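Local coordinates for protein glycoside hydrolase (Streptococcus pneumoniae serotype 4, PDB 6ORH) that probably removes alpha-L-fucose from host glycans as a family 29 glycoside hydrolase and contributes to the breakdown of host-derived carbohydrate antigens, at residues Ala56-Arg61 against Ala112-Met118; Tyr84-Thr89 against Ala148-Ile153; Ser203-Thr207 against Lys231-Glu235; Leu278-Phe283 against Phe315-Arg319; Leu387-Ala392 against Ser436-Leu442. The protein carries 2 engineered substitutions. All blocks are in the same frame, centred on the assembly; numbering follows the deposited sequence.

Contact 1: Ala56-Arg61 against Ala112-Met118; sequences AREWVR and AATEFDM
V60 lies over A112 and the base of F116: its CG2 is 3.6 Å from A112 CB and its CG1 is 3.6 Å from F116 CB. A beta-branched residue with chi1 t fills this space, because both methyls reach the second helix while CG1 also meets M118 CB at 4.0 Å. Helix 56-61 and helix 112-116 run in similar directions, 9.1 Å apart at closest approach and crossing at -38°. Alanine permits the tight spot, where the CA atoms of R57 and A112 come within 4.9 Å. F116, chi1 m, lays a ring face on R61, whose CA sits 4.1 Å from the ring centroid. D117, at phi/psi 51/50, ends the second helix in a Schellman motif, with M118 N bonded to A113 O at 2.8 Å, before strand 119-124. Such packing is characteristic of neighbouring helices in the outer layer of a TIM barrel; V60 and M118 also touch L71 of strand 70-74. At the solvent edge R57, extended with chi1 to chi3 all t, forms a two-pronged salt bridge with E115, NE to OE1 and NH2 to OE2 both 2.8 Å. The chemistry implies an apolar seam bordered on the exposed side by a salt bridge.

Contact 2: Tyr84-Thr89 against Ala148-Ile153; sequences YPTAHT and AQLKEI
Y84 opens the segment in an extended conformation (phi/psi -133/157); its CA-to-CB bond points toward helix 148-153, and with chi1 p the OH meets E152. That OH donates to E152 OE1 at 2.7 Å, while Y84 CZ packs 3.7 Å from I153 CG1. P85 then centres an inverse gamma turn, with T86 N bonded to Y84 O at 2.8 Å. T86, chi1 t, is the hub: its OG1 donates to E152 OE1 (2.6 Å), accepts from Q149 NE2 (3.1 Å) and accepts from H88 N (3.0 Å), the last defining an ST turn. A87 offers its backbone N to E152 OE2 at 2.8 Å, so one carboxylate gathers three donors, a role suited to glutamate. H88, chi1 m, lays its ring over A148, whose CB is 3.8 Å from the ring centroid; a water links H88 NE2 (3.1 Å) to A148 O (2.7 Å). The CA atoms of T86 and Q149 are 7.2 Å apart. This beta-alpha loop of the TIM barrel, between strand 70-74 and helix 105-116, lies against the flank of helix 139-154, whose L150 and I153 pack on strand 119-124.

Contact 3: Ser203-Thr207 against Lys231-Glu235; sequences STEGT and KLGTE. With FUC (alpha-L-fucopyranose), chain C.
This is a surface contact between two irregular loops, one following strand 200-202 and the other leading into helix 238-243. A single backbone hydrogen bond joins them, G233 N to T204 O at 2.8 Å, where the CA atoms of T204 and G233 are 4.8 Å apart. G233 has phi/psi 81/180, and its positive phi suits glycine. L232, chi1 m and chi2 t, extends across the first loop, placing CD1 3.5 Å from E205 O and 3.8 Å from G206 CA. T204 CG2 meets T234 CG2 at 3.9 Å. The first loop is internally braced: S203 OG accepts from E205 N (2.9 Å) in an ST turn, T204 OG1 donates to E205 OE2 (2.7 Å), and G206 centres an inverse gamma turn closed by T207 N to E205 O (2.8 Å). T234 O accepts from O3 of the bound fucose at 3.3 Å and, weakly, from its O2 at 3.3 Å, while T204 touches a galactose. Loops at the rim of a TIM barrel that shape a sugar pocket are typical of its glycosidases, and T204 and T234 belong to the glycan pocket here.

Contact 4: Leu278-Phe283 against Phe315-Arg319; sequences LVEIYF and FATYR
Four aromatic rings bridge the wide gap between helices 278-283 and 315-319, whose axes approach to 11.2 Å and cross at -53°; large side chains are needed to fill such a separation. The CA atoms of L278 and F315 are 7.3 Å apart. F315, chi1 t, projects into the hollow between L278 and Y282, successive turns of the first helix. One face of its ring receives L278 CB, 4.2 Å from the centroid, while its edge points at the face of Y282 in an offset edge-to-face pair, with centroids 5.8 Å apart and planes at 87°. Y282, also chi1 t, takes R319 CD over a ring face, 3.9 Å from the centroid, so the aliphatic part of the arginine serves as packing while its NH2 bonds to T66 O. Y318, chi1 t, reaches into a second hollow formed by V279 and F283. The V279 methyl CG2 sits almost centrally on the tyrosine ring, 3.4 Å from the centroid, and Y318 OH touches V279 CG1 at 3.4 Å and F283 CE2 at 3.6 Å. Valine makes a compact bump here, and F283 closes the hollow edge-on. The interlocking joins two outer helices of the TIM barrel: L278 and F315 rest on strand 292-295, while R420 of strand 417-426 meets E280 and F283 beside them.

Contact 5: Leu387-Ala392 against Ser436-Leu442; sequences LGQRIA and SQALPLL
R390 supplies the strongest links. Its NH1 donates to L439 O (2.8 Å), its NH2 to L387 O within its own segment (2.9 Å), and its backbone O accepts from Q437 N (2.8 Å). Chi1 m followed by t, t extends the side chain, and the flat guanidinium slides between A438 CB on one face and L441 CD1 on the other; arginine suits the slot because it satisfies carbonyls at its rim and packs through its faces. S436 OG donates to A438 O at 2.7 Å, bracing the turn. I391 and S436 form an antiparallel, non-hydrogen-bonded pair with CA atoms 4.2 Å apart and side chains on the same face. G388 has phi/psi 93/152, which calls for glycine. Beyond lie apolar contacts: L387 CD1 to L441 CD2 (3.7 Å), I391 CG1 to P440 CB (4.1 Å) and I391 CD1 to L442 CD2 (3.8 Å). This crossing from one sheet to the other belongs to the beta sandwich of an F5/8 type C domain: segment 436-442 carries the chain from strand 428-436, which pairs with strand 391-400, into strand 441-448.

Contacts 1 to 4 belong to the catalytic TIM barrel, and contact 5 to the F5/8 type C domain. Contact 3 alone among them borders the bound glycan: T204 and T234 are pocket residues, and T234 meets the fucose. Contacts 1, 2 and 4 join outer elements of the barrel away from that site; the centre of contact 3 is about 32, 25 and 30 Å from theirs, respectively. Contacts 1 and 2 alternate along the chain, and their centres are 22 Å apart. Of the barrel contacts, contact 3 is closest to contact 5 (centres 26 Å apart), followed by contact 4 (28 Å). None of the five touches another.

Contact 1: Ala56-Arg61 against Ala112-Met118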
# COMPACT_ATOMS: atom_id res chain seq x y z
N ALA A 56 11.67 33.39 14.59
CA ALA A 56 10.39 32.78 14.23
C ALA A 56 9.91 33.24 12.85
O ALA A 56 9.18 32.49 12.18
CB ALA A 56 9.33 33.09 15.28
N ARG A 57 10.28 34.46 12.45
CA ARG A 57 9.89 34.92 11.13
C ARG A 57 10.55 34.05 10.05
O ARG A 57 9.92 33.82 9.01
CB ARG A 57 10.18 36.43 10.94
CG ARG A 57 9.60 36.99 9.65
CD ARG A 57 9.97 38.46 9.49
NE ARG A 57 9.34 39.05 8.31
CZ ARG A 57 9.79 38.98 7.06
NH1 ARG A 57 10.91 38.35 6.78
NH2 ARG A 57 9.11 39.57 6.08
N GLU A 58 11.78 33.59 10.27
CA GLU A 58 12.44 32.71 9.31
C GLU A 58 11.72 31.36 9.25
O GLU A 58 11.65 30.77 8.18
CB GLU A 58 13.92 32.48 9.63
CG GLU A 58 14.74 33.69 9.19
CD GLU A 58 14.65 33.89 7.69
OE1 GLU A 58 15.30 33.09 6.97
OE2 GLU A 58 13.93 34.81 7.24
N TRP A 59 11.19 30.88 10.39
CA TRP A 59 10.44 29.63 10.34
C TRP A 59 9.25 29.83 9.42
O TRP A 59 9.00 29.03 8.51
CB TRP A 59 9.93 29.21 11.72
CG TRP A 59 10.95 29.05 12.81
CD1 TRP A 59 12.32 29.08 12.72
CD2 TRP A 59 10.62 28.82 14.19
NE1 TRP A 59 12.85 28.90 13.98
CE2 TRP A 59 11.83 28.73 14.89
CE3 TRP A 59 9.41 28.67 14.90
CZ2 TRP A 59 11.87 28.51 16.27
CZ3 TRP A 59 9.45 28.44 16.26
CH2 TRP A 59 10.67 28.38 16.95
N VAL A 60 8.48 30.91 9.68
CA VAL A 60 7.28 31.14 8.90
C VAL A 60 7.61 31.42 7.43
O VAL A 60 6.93 30.88 6.54
CB VAL A 60 6.43 32.26 9.52
CG1 VAL A 60 5.24 32.61 8.62
CG2 VAL A 60 5.99 31.89 10.93
N ARG A 61 8.63 32.26 7.16
CA ARG A 61 8.95 32.63 5.78
C ARG A 61 9.27 31.37 4.96
O ARG A 61 8.74 31.19 3.86
CB ARG A 61 10.12 33.61 5.73
CG ARG A 61 10.47 34.02 4.29
CD ARG A 61 11.69 34.95 4.25
NE ARG A 61 12.94 34.29 4.62
CZ ARG A 61 13.67 33.52 3.80
NH1 ARG A 61 13.30 33.33 2.54
NH2 ARG A 61 14.78 32.95 4.26
N ALA A 112 4.71 36.67 13.03
CA ALA A 112 5.18 36.25 11.70
C ALA A 112 4.06 35.59 10.89
O ALA A 112 3.87 35.88 9.71
CB ALA A 112 6.40 35.37 11.85
N ALA A 113 3.31 34.65 11.50
CA ALA A 113 2.20 34.05 10.79
C ALA A 113 1.21 35.09 10.29
O ALA A 113 0.68 34.94 9.20
CB ALA A 113 1.49 33.05 11.69
N THR A 114 0.91 36.10 11.12
CA THR A 114 -0.03 37.11 10.68
C THR A 114 0.51 37.85 9.44
O THR A 114 -0.21 38.05 8.44
CB THR A 114 -0.35 38.04 11.85
OG1 THR A 114 -0.97 37.24 12.88
CG2 THR A 114 -1.28 39.17 11.45
N GLU A 115 1.80 38.19 9.50
CA GLU A 115 2.43 38.89 8.38
C GLU A 115 2.33 38.08 7.09
O GLU A 115 2.03 38.64 6.01
CB GLU A 115 3.89 39.19 8.73
CG GLU A 115 4.59 39.94 7.60
CD GLU A 115 6.08 40.15 7.77
OE1 GLU A 115 6.65 39.80 8.81
OE2 GLU A 115 6.67 40.70 6.81
N PHE A 116 2.53 36.77 7.19
CA PHE A 116 2.60 35.89 6.03
C PHE A 116 1.25 35.24 5.71
O PHE A 116 1.17 34.44 4.77
CB PHE A 116 3.69 34.83 6.23
CG PHE A 116 5.08 35.35 5.96
CD1 PHE A 116 5.81 35.99 6.95
CD2 PHE A 116 5.65 35.20 4.70
CE1 PHE A 116 7.08 36.49 6.70
CE2 PHE A 116 6.93 35.66 4.46
CZ PHE A 116 7.63 36.32 5.45
N ASP A 117 0.19 35.57 6.48
CA ASP A 117 -1.10 34.92 6.31
C ASP A 117 -0.91 33.40 6.34
O ASP A 117 -1.39 32.66 5.48
CB ASP A 117 -1.82 35.35 5.03
CG ASP A 117 -3.28 34.93 5.00
OD1 ASP A 117 -3.85 34.69 6.09
OD2 ASP A 117 -3.83 34.80 3.87
N MET A 118 -0.20 32.94 7.38
CA MET A 118 0.02 31.53 7.66
C MET A 118 -0.96 31.12 8.75
O MET A 118 -0.93 31.67 9.85
CB MET A 118 1.45 31.31 8.19
CG MET A 118 1.72 29.88 8.63
SD MET A 118 1.79 28.68 7.34
CE MET A 118 3.39 29.05 6.61

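Contact 2: Tyr84-Thr89 against Ala148-Ile153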
# COMPACT_ATOMS: atom_id res chain seq x y z
N TYR A 84 4.96 30.12 26.39
CA TYR A 84 4.45 31.48 26.43
C TYR A 84 4.29 31.82 27.91
O TYR A 84 4.20 30.92 28.74
CB TYR A 84 3.15 31.63 25.63
CG TYR A 84 1.93 31.01 26.27
CD1 TYR A 84 1.65 29.65 26.11
CD2 TYR A 84 1.05 31.76 27.06
CE1 TYR A 84 0.53 29.08 26.71
CE2 TYR A 84 -0.06 31.19 27.67
CZ TYR A 84 -0.31 29.84 27.50
OH TYR A 84 -1.39 29.28 28.13
N PRO A 85 4.28 33.11 28.30
CA PRO A 85 4.17 33.50 29.71
C PRO A 85 2.80 33.36 30.35
O PRO A 85 2.13 34.33 30.74
CB PRO A 85 4.74 34.94 29.65
CG PRO A 85 4.27 35.43 28.32
CD PRO A 85 4.47 34.25 27.39
N THR A 86 2.37 32.11 30.48
CA THR A 86 1.09 31.79 31.09
C THR A 86 1.02 32.34 32.52
O THR A 86 2.03 32.40 33.22
CB THR A 86 0.91 30.26 31.12
OG1 THR A 86 -0.33 29.92 31.74
CG2 THR A 86 2.06 29.50 31.76
N ALA A 87 -0.21 32.66 32.93
CA ALA A 87 -0.46 33.09 34.30
C ALA A 87 -0.52 31.88 35.24
O ALA A 87 -0.59 32.06 36.46
CB ALA A 87 -1.75 33.88 34.37
N HIS A 88 -0.54 30.66 34.69
CA HIS A 88 -1.12 29.53 35.42
C HIS A 88 -0.09 28.53 35.96
O HIS A 88 -0.47 27.61 36.70
CB HIS A 88 -2.22 28.86 34.59
CG HIS A 88 -3.34 29.82 34.33
ND1 HIS A 88 -4.05 30.42 35.36
CD2 HIS A 88 -3.82 30.35 33.18
CE1 HIS A 88 -4.96 31.22 34.85
NE2 HIS A 88 -4.83 31.20 33.53
N THR A 89 1.17 28.68 35.56
CA THR A 89 2.26 27.91 36.14
C THR A 89 3.52 28.77 36.16
O THR A 89 3.65 29.68 35.34
CB THR A 89 2.53 26.60 35.40
OG1 THR A 89 3.65 25.99 36.06
CG2 THR A 89 2.97 26.82 33.96
N ALA A 148 -7.95 26.75 31.44
CA ALA A 148 -7.48 28.13 31.57
C ALA A 148 -6.41 28.46 30.53
O ALA A 148 -6.37 29.58 30.05
CB ALA A 148 -6.97 28.41 32.97
N GLN A 149 -5.56 27.49 30.19
CA GLN A 149 -4.55 27.77 29.18
C GLN A 149 -5.20 27.85 27.80
O GLN A 149 -4.80 28.71 27.00
CB GLN A 149 -3.37 26.79 29.31
CG GLN A 149 -2.61 27.07 30.60
CD GLN A 149 -1.34 26.27 30.64
OE1 GLN A 149 -1.28 25.12 30.17
NE2 GLN A 149 -0.33 26.86 31.25
N LEU A 150 -6.15 26.96 27.51
CA LEU A 150 -6.90 27.09 26.26
C LEU A 150 -7.44 28.52 26.14
O LEU A 150 -7.35 29.12 25.06
CB LEU A 150 -8.05 26.08 26.19
CG LEU A 150 -7.68 24.61 25.95
CD1 LEU A 150 -8.94 23.76 25.93
CD2 LEU A 150 -6.92 24.46 24.64
N LYS A 151 -8.03 29.05 27.24
CA LYS A 151 -8.63 30.38 27.21
C LYS A 151 -7.56 31.44 26.96
O LYS A 151 -7.75 32.35 26.15
CB LYS A 151 -9.36 30.63 28.53
CG LYS A 151 -10.65 29.82 28.62
CD LYS A 151 -11.35 29.97 29.96
CE LYS A 151 -12.66 29.22 30.02
NZ LYS A 151 -13.30 29.41 31.35
N GLU A 152 -6.41 31.33 27.64
CA GLU A 152 -5.32 32.28 27.45
C GLU A 152 -4.87 32.32 25.99
O GLU A 152 -4.57 33.38 25.45
CB GLU A 152 -4.07 31.84 28.19
CG GLU A 152 -4.08 32.23 29.63
CD GLU A 152 -2.79 31.92 30.36
OE1 GLU A 152 -2.20 30.83 30.14
OE2 GLU A 152 -2.35 32.80 31.13
N ILE A 153 -4.82 31.14 25.37
CA ILE A 153 -4.23 31.05 24.04
C ILE A 153 -5.26 31.53 23.02
O ILE A 153 -4.89 32.24 22.06
CB ILE A 153 -3.81 29.59 23.77
CG1 ILE A 153 -2.63 29.20 24.67
CG2 ILE A 153 -3.49 29.39 22.29
CD1 ILE A 153 -2.46 27.67 24.83
O HOH W 1 -7.08 31.77 31.52

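Contact 3: Ser203-Thr207 against Lys231-Glu235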
# COMPACT_ATOMS: atom_id res chain seq x y z
N SER A 203 -7.86 15.08 18.34
CA SER A 203 -7.93 14.43 19.65
C SER A 203 -8.17 12.94 19.44
O SER A 203 -8.38 12.48 18.32
CB SER A 203 -9.01 15.01 20.53
OG SER A 203 -10.29 14.52 20.10
N THR A 204 -8.18 12.19 20.55
CA THR A 204 -8.55 10.78 20.56
C THR A 204 -10.06 10.58 20.48
O THR A 204 -10.49 9.45 20.28
CB THR A 204 -7.99 10.10 21.82
OG1 THR A 204 -8.40 10.78 23.01
CG2 THR A 204 -6.48 9.96 21.75
N GLU A 205 -10.84 11.67 20.61
CA GLU A 205 -12.30 11.57 20.72
C GLU A 205 -12.93 11.96 19.37
O GLU A 205 -12.23 12.12 18.37
CB GLU A 205 -12.78 12.52 21.83
CG GLU A 205 -11.94 12.38 23.10
CD GLU A 205 -12.01 10.98 23.69
OE1 GLU A 205 -13.13 10.60 24.14
OE2 GLU A 205 -10.99 10.22 23.69
N GLY A 206 -14.26 12.06 19.34
CA GLY A 206 -14.88 12.22 18.03
C GLY A 206 -14.92 13.65 17.52
O GLY A 206 -16.01 14.20 17.26
N THR A 207 -13.72 14.23 17.34
CA THR A 207 -13.58 15.60 16.86
C THR A 207 -13.40 15.60 15.34
O THR A 207 -13.52 14.58 14.68
CB THR A 207 -12.45 16.30 17.62
OG1 THR A 207 -11.30 15.44 17.53
CG2 THR A 207 -12.80 16.52 19.08
N LYS A 231 -16.05 4.27 18.35
CA LYS A 231 -14.98 3.34 18.09
C LYS A 231 -13.62 4.06 18.05
O LYS A 231 -12.66 3.52 17.52
CB LYS A 231 -15.29 2.58 16.80
CG LYS A 231 -16.44 1.58 16.98
CD LYS A 231 -16.52 0.49 15.94
CE LYS A 231 -17.08 1.04 14.66
NZ LYS A 231 -17.31 -0.04 13.66
N LEU A 232 -13.57 5.25 18.67
CA LEU A 232 -12.29 5.96 18.81
C LEU A 232 -11.78 5.77 20.24
O LEU A 232 -11.80 4.64 20.74
CB LEU A 232 -12.50 7.42 18.43
CG LEU A 232 -12.93 7.64 16.97
CD1 LEU A 232 -13.11 9.15 16.70
CD2 LEU A 232 -11.92 7.04 15.98
N GLY A 233 -11.30 6.85 20.87
CA GLY A 233 -10.62 6.76 22.17
C GLY A 233 -9.16 6.32 22.04
O GLY A 233 -8.66 6.06 20.94
N THR A 234 -8.43 6.21 23.17
CA THR A 234 -7.03 5.83 23.11
C THR A 234 -6.79 4.40 22.59
O THR A 234 -5.71 4.12 22.08
CB THR A 234 -6.31 6.07 24.45
OG1 THR A 234 -7.07 5.37 25.44
CG2 THR A 234 -6.32 7.53 24.85
N GLU A 235 -7.81 3.53 22.71
CA GLU A 235 -7.69 2.15 22.25
C GLU A 235 -8.41 1.95 20.91
O GLU A 235 -8.82 0.83 20.61
CB GLU A 235 -8.31 1.19 23.26
CG GLU A 235 -7.77 1.37 24.66
CD GLU A 235 -6.26 1.40 24.63
OE1 GLU A 235 -5.69 2.37 25.14
OE2 GLU A 235 -5.67 0.47 24.05
C1 FUC C . -1.69 7.37 21.99
C2 FUC C . -2.61 6.13 22.00
C3 FUC C . -1.73 4.87 21.87
C4 FUC C . -0.70 4.79 22.97
C5 FUC C . 0.16 6.05 22.88
C6 FUC C . 1.22 6.15 23.97
O2 FUC C . -3.51 6.25 20.94
O3 FUC C . -2.50 3.65 21.88
O4 FUC C . -1.32 4.73 24.27
O5 FUC C . -0.72 7.16 23.00

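Contact 4: Leu278-Phe283 against Phe315-Arg319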
# COMPACT_ATOMS: atom_id res chain seq x y z
N LEU A 278 10.23 11.80 0.87
CA LEU A 278 9.12 12.72 1.07
C LEU A 278 8.08 12.56 -0.03
O LEU A 278 6.89 12.77 0.20
CB LEU A 278 9.63 14.17 1.13
CG LEU A 278 10.42 14.50 2.38
CD1 LEU A 278 11.04 15.90 2.25
CD2 LEU A 278 9.55 14.42 3.63
N VAL A 279 8.54 12.24 -1.25
CA VAL A 279 7.64 12.05 -2.38
C VAL A 279 6.75 10.84 -2.13
O VAL A 279 5.55 10.90 -2.40
CB VAL A 279 8.41 11.98 -3.72
CG1 VAL A 279 7.54 11.38 -4.82
CG2 VAL A 279 8.89 13.37 -4.13
N GLU A 280 7.30 9.74 -1.57
CA GLU A 280 6.48 8.58 -1.24
C GLU A 280 5.42 8.96 -0.21
O GLU A 280 4.24 8.62 -0.39
CB GLU A 280 7.30 7.38 -0.78
CG GLU A 280 8.17 6.82 -1.92
CD GLU A 280 7.39 6.50 -3.17
OE1 GLU A 280 7.65 7.12 -4.21
OE2 GLU A 280 6.49 5.62 -3.10
N ILE A 281 5.85 9.68 0.85
CA ILE A 281 4.92 10.16 1.85
C ILE A 281 3.81 10.99 1.19
O ILE A 281 2.62 10.83 1.51
CB ILE A 281 5.69 10.93 2.95
CG1 ILE A 281 6.49 9.94 3.81
CG2 ILE A 281 4.72 11.77 3.79
CD1 ILE A 281 7.58 10.56 4.67
N TYR A 282 4.19 11.90 0.28
CA TYR A 282 3.23 12.80 -0.34
C TYR A 282 2.16 11.99 -1.08
O TYR A 282 0.96 12.24 -0.91
CB TYR A 282 3.98 13.75 -1.29
CG TYR A 282 3.09 14.78 -1.92
CD1 TYR A 282 2.59 15.85 -1.18
CD2 TYR A 282 2.72 14.69 -3.26
CE1 TYR A 282 1.76 16.79 -1.76
CE2 TYR A 282 1.92 15.64 -3.86
CZ TYR A 282 1.44 16.69 -3.11
OH TYR A 282 0.66 17.65 -3.68
N PHE A 283 2.59 10.99 -1.87
CA PHE A 283 1.59 10.23 -2.62
C PHE A 283 0.69 9.39 -1.72
O PHE A 283 -0.42 9.04 -2.16
CB PHE A 283 2.29 9.39 -3.70
CG PHE A 283 2.56 10.17 -4.96
CD1 PHE A 283 1.56 10.40 -5.89
CD2 PHE A 283 3.84 10.68 -5.21
CE1 PHE A 283 1.80 11.15 -7.03
CE2 PHE A 283 4.08 11.41 -6.36
CZ PHE A 283 3.07 11.66 -7.28
N PHE A 315 11.41 19.85 -2.18
CA PHE A 315 10.10 19.19 -2.18
C PHE A 315 9.08 20.08 -2.88
O PHE A 315 8.25 19.63 -3.67
CB PHE A 315 9.76 18.80 -0.74
CG PHE A 315 8.45 18.09 -0.45
CD1 PHE A 315 7.90 17.19 -1.36
CD2 PHE A 315 7.86 18.23 0.80
CE1 PHE A 315 6.71 16.53 -1.07
CE2 PHE A 315 6.69 17.53 1.11
CZ PHE A 315 6.11 16.69 0.18
N ALA A 316 9.14 21.40 -2.59
CA ALA A 316 8.24 22.34 -3.23
C ALA A 316 8.47 22.35 -4.75
O ALA A 316 7.51 22.40 -5.51
CB ALA A 316 8.40 23.73 -2.62
N THR A 317 9.74 22.31 -5.17
CA THR A 317 10.04 22.32 -6.59
C THR A 317 9.42 21.08 -7.25
O THR A 317 8.77 21.20 -8.30
CB THR A 317 11.56 22.41 -6.81
OG1 THR A 317 11.95 23.71 -6.36
CG2 THR A 317 11.96 22.25 -8.26
N TYR A 318 9.61 19.92 -6.61
CA TYR A 318 9.06 18.66 -7.10
C TYR A 318 7.56 18.82 -7.37
O TYR A 318 7.07 18.43 -8.43
CB TYR A 318 9.33 17.52 -6.12
CG TYR A 318 8.72 16.21 -6.57
CD1 TYR A 318 7.40 15.91 -6.28
CD2 TYR A 318 9.46 15.32 -7.33
CE1 TYR A 318 6.82 14.74 -6.75
CE2 TYR A 318 8.90 14.14 -7.78
CZ TYR A 318 7.58 13.85 -7.48
OH TYR A 318 7.00 12.70 -7.95
N ARG A 319 6.82 19.32 -6.38
CA ARG A 319 5.37 19.42 -6.53
C ARG A 319 5.02 20.41 -7.62
O ARG A 319 4.10 20.20 -8.41
CB ARG A 319 4.68 19.83 -5.22
CG ARG A 319 4.92 18.88 -4.06
CD ARG A 319 4.03 19.22 -2.86
NE ARG A 319 4.16 20.63 -2.49
CZ ARG A 319 5.06 21.12 -1.66
NH1 ARG A 319 5.90 20.32 -1.00
NH2 ARG A 319 5.08 22.44 -1.48

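Contact 5: Leu387-Ala392 against Ser436-Leu442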
# COMPACT_ATOMS: atom_id res chain seq x y z
N LEU A 387 -21.21 16.74 -1.20
CA LEU A 387 -22.32 15.82 -1.33
C LEU A 387 -21.99 14.45 -0.71
O LEU A 387 -22.75 13.48 -0.85
CB LEU A 387 -22.71 15.72 -2.81
CG LEU A 387 -23.58 16.87 -3.32
CD1 LEU A 387 -23.39 17.09 -4.81
CD2 LEU A 387 -25.05 16.64 -2.98
N GLY A 388 -20.87 14.39 0.01
CA GLY A 388 -20.48 13.17 0.72
C GLY A 388 -19.56 12.24 -0.08
O GLY A 388 -19.59 12.19 -1.32
N GLN A 389 -18.73 11.48 0.64
CA GLN A 389 -17.80 10.55 -0.00
C GLN A 389 -18.54 9.27 -0.39
O GLN A 389 -19.32 8.72 0.41
CB GLN A 389 -16.70 10.21 1.02
CG GLN A 389 -15.54 9.40 0.43
CD GLN A 389 -14.40 9.16 1.39
OE1 GLN A 389 -14.45 9.61 2.54
NE2 GLN A 389 -13.36 8.47 0.92
N ARG A 390 -18.27 8.74 -1.60
CA ARG A 390 -19.11 7.67 -2.14
C ARG A 390 -18.32 6.51 -2.73
O ARG A 390 -18.67 5.35 -2.50
CB ARG A 390 -20.05 8.23 -3.23
CG ARG A 390 -20.95 9.36 -2.73
CD ARG A 390 -21.62 10.14 -3.89
NE ARG A 390 -22.46 11.14 -3.29
CZ ARG A 390 -23.76 11.35 -3.56
NH1 ARG A 390 -24.37 10.68 -4.53
NH2 ARG A 390 -24.41 12.27 -2.89
N ILE A 391 -17.27 6.80 -3.52
CA ILE A 391 -16.64 5.76 -4.33
C ILE A 391 -15.86 4.80 -3.45
O ILE A 391 -15.12 5.25 -2.59
CB ILE A 391 -15.74 6.38 -5.41
CG1 ILE A 391 -16.63 7.08 -6.44
CG2 ILE A 391 -14.88 5.31 -6.08
CD1 ILE A 391 -15.86 8.04 -7.37
N ALA A 392 -16.04 3.50 -3.69
CA ALA A 392 -15.38 2.47 -2.91
C ALA A 392 -14.43 1.61 -3.74
O ALA A 392 -13.63 0.85 -3.16
CB ALA A 392 -16.44 1.62 -2.22
N SER A 436 -19.68 1.91 -5.41
CA SER A 436 -19.94 3.23 -4.86
C SER A 436 -21.14 3.15 -3.94
O SER A 436 -22.11 2.43 -4.23
CB SER A 436 -20.12 4.25 -5.99
OG SER A 436 -20.21 5.57 -5.50
N GLN A 437 -21.08 3.88 -2.82
CA GLN A 437 -22.16 3.85 -1.84
C GLN A 437 -23.40 4.59 -2.33
O GLN A 437 -24.49 4.36 -1.78
CB GLN A 437 -21.73 4.44 -0.50
CG GLN A 437 -20.50 3.74 0.08
CD GLN A 437 -20.30 4.12 1.53
OE1 GLN A 437 -20.77 5.14 2.02
NE2 GLN A 437 -19.64 3.23 2.27
N ALA A 438 -23.22 5.48 -3.32
CA ALA A 438 -24.32 6.27 -3.87
C ALA A 438 -23.90 6.68 -5.28
O ALA A 438 -22.78 6.38 -5.70
CB ALA A 438 -24.60 7.48 -3.03
N LEU A 439 -24.81 7.33 -6.02
CA LEU A 439 -24.44 7.64 -7.39
C LEU A 439 -23.16 8.48 -7.39
O LEU A 439 -23.05 9.43 -6.62
CB LEU A 439 -25.61 8.28 -8.15
CG LEU A 439 -25.91 9.75 -7.87
CD1 LEU A 439 -25.06 10.66 -8.74
CD2 LEU A 439 -27.39 10.05 -8.10
N PRO A 440 -22.14 8.13 -8.21
CA PRO A 440 -20.86 8.82 -8.12
C PRO A 440 -20.87 10.21 -8.74
O PRO A 440 -21.57 10.42 -9.74
CB PRO A 440 -19.86 7.91 -8.84
CG PRO A 440 -20.71 6.98 -9.71
CD PRO A 440 -22.09 6.95 -9.09
N LEU A 441 -20.11 11.12 -8.11
CA LEU A 441 -19.76 12.43 -8.66
C LEU A 441 -18.24 12.54 -8.71
O LEU A 441 -17.53 12.12 -7.78
CB LEU A 441 -20.29 13.56 -7.77
CG LEU A 441 -21.81 13.65 -7.64
CD1 LEU A 441 -22.23 13.00 -6.33
CD2 LEU A 441 -22.25 15.11 -7.66
N LEU A 442 -17.74 13.18 -9.77
CA LEU A 442 -16.34 13.56 -9.81
C LEU A 442 -16.29 15.00 -10.31
O LEU A 442 -17.11 15.36 -11.17
CB LEU A 442 -15.55 12.67 -10.77
CG LEU A 442 -15.33 11.21 -10.38
CD1 LEU A 442 -14.67 10.49 -11.54
CD2 LEU A 442 -14.44 11.12 -9.13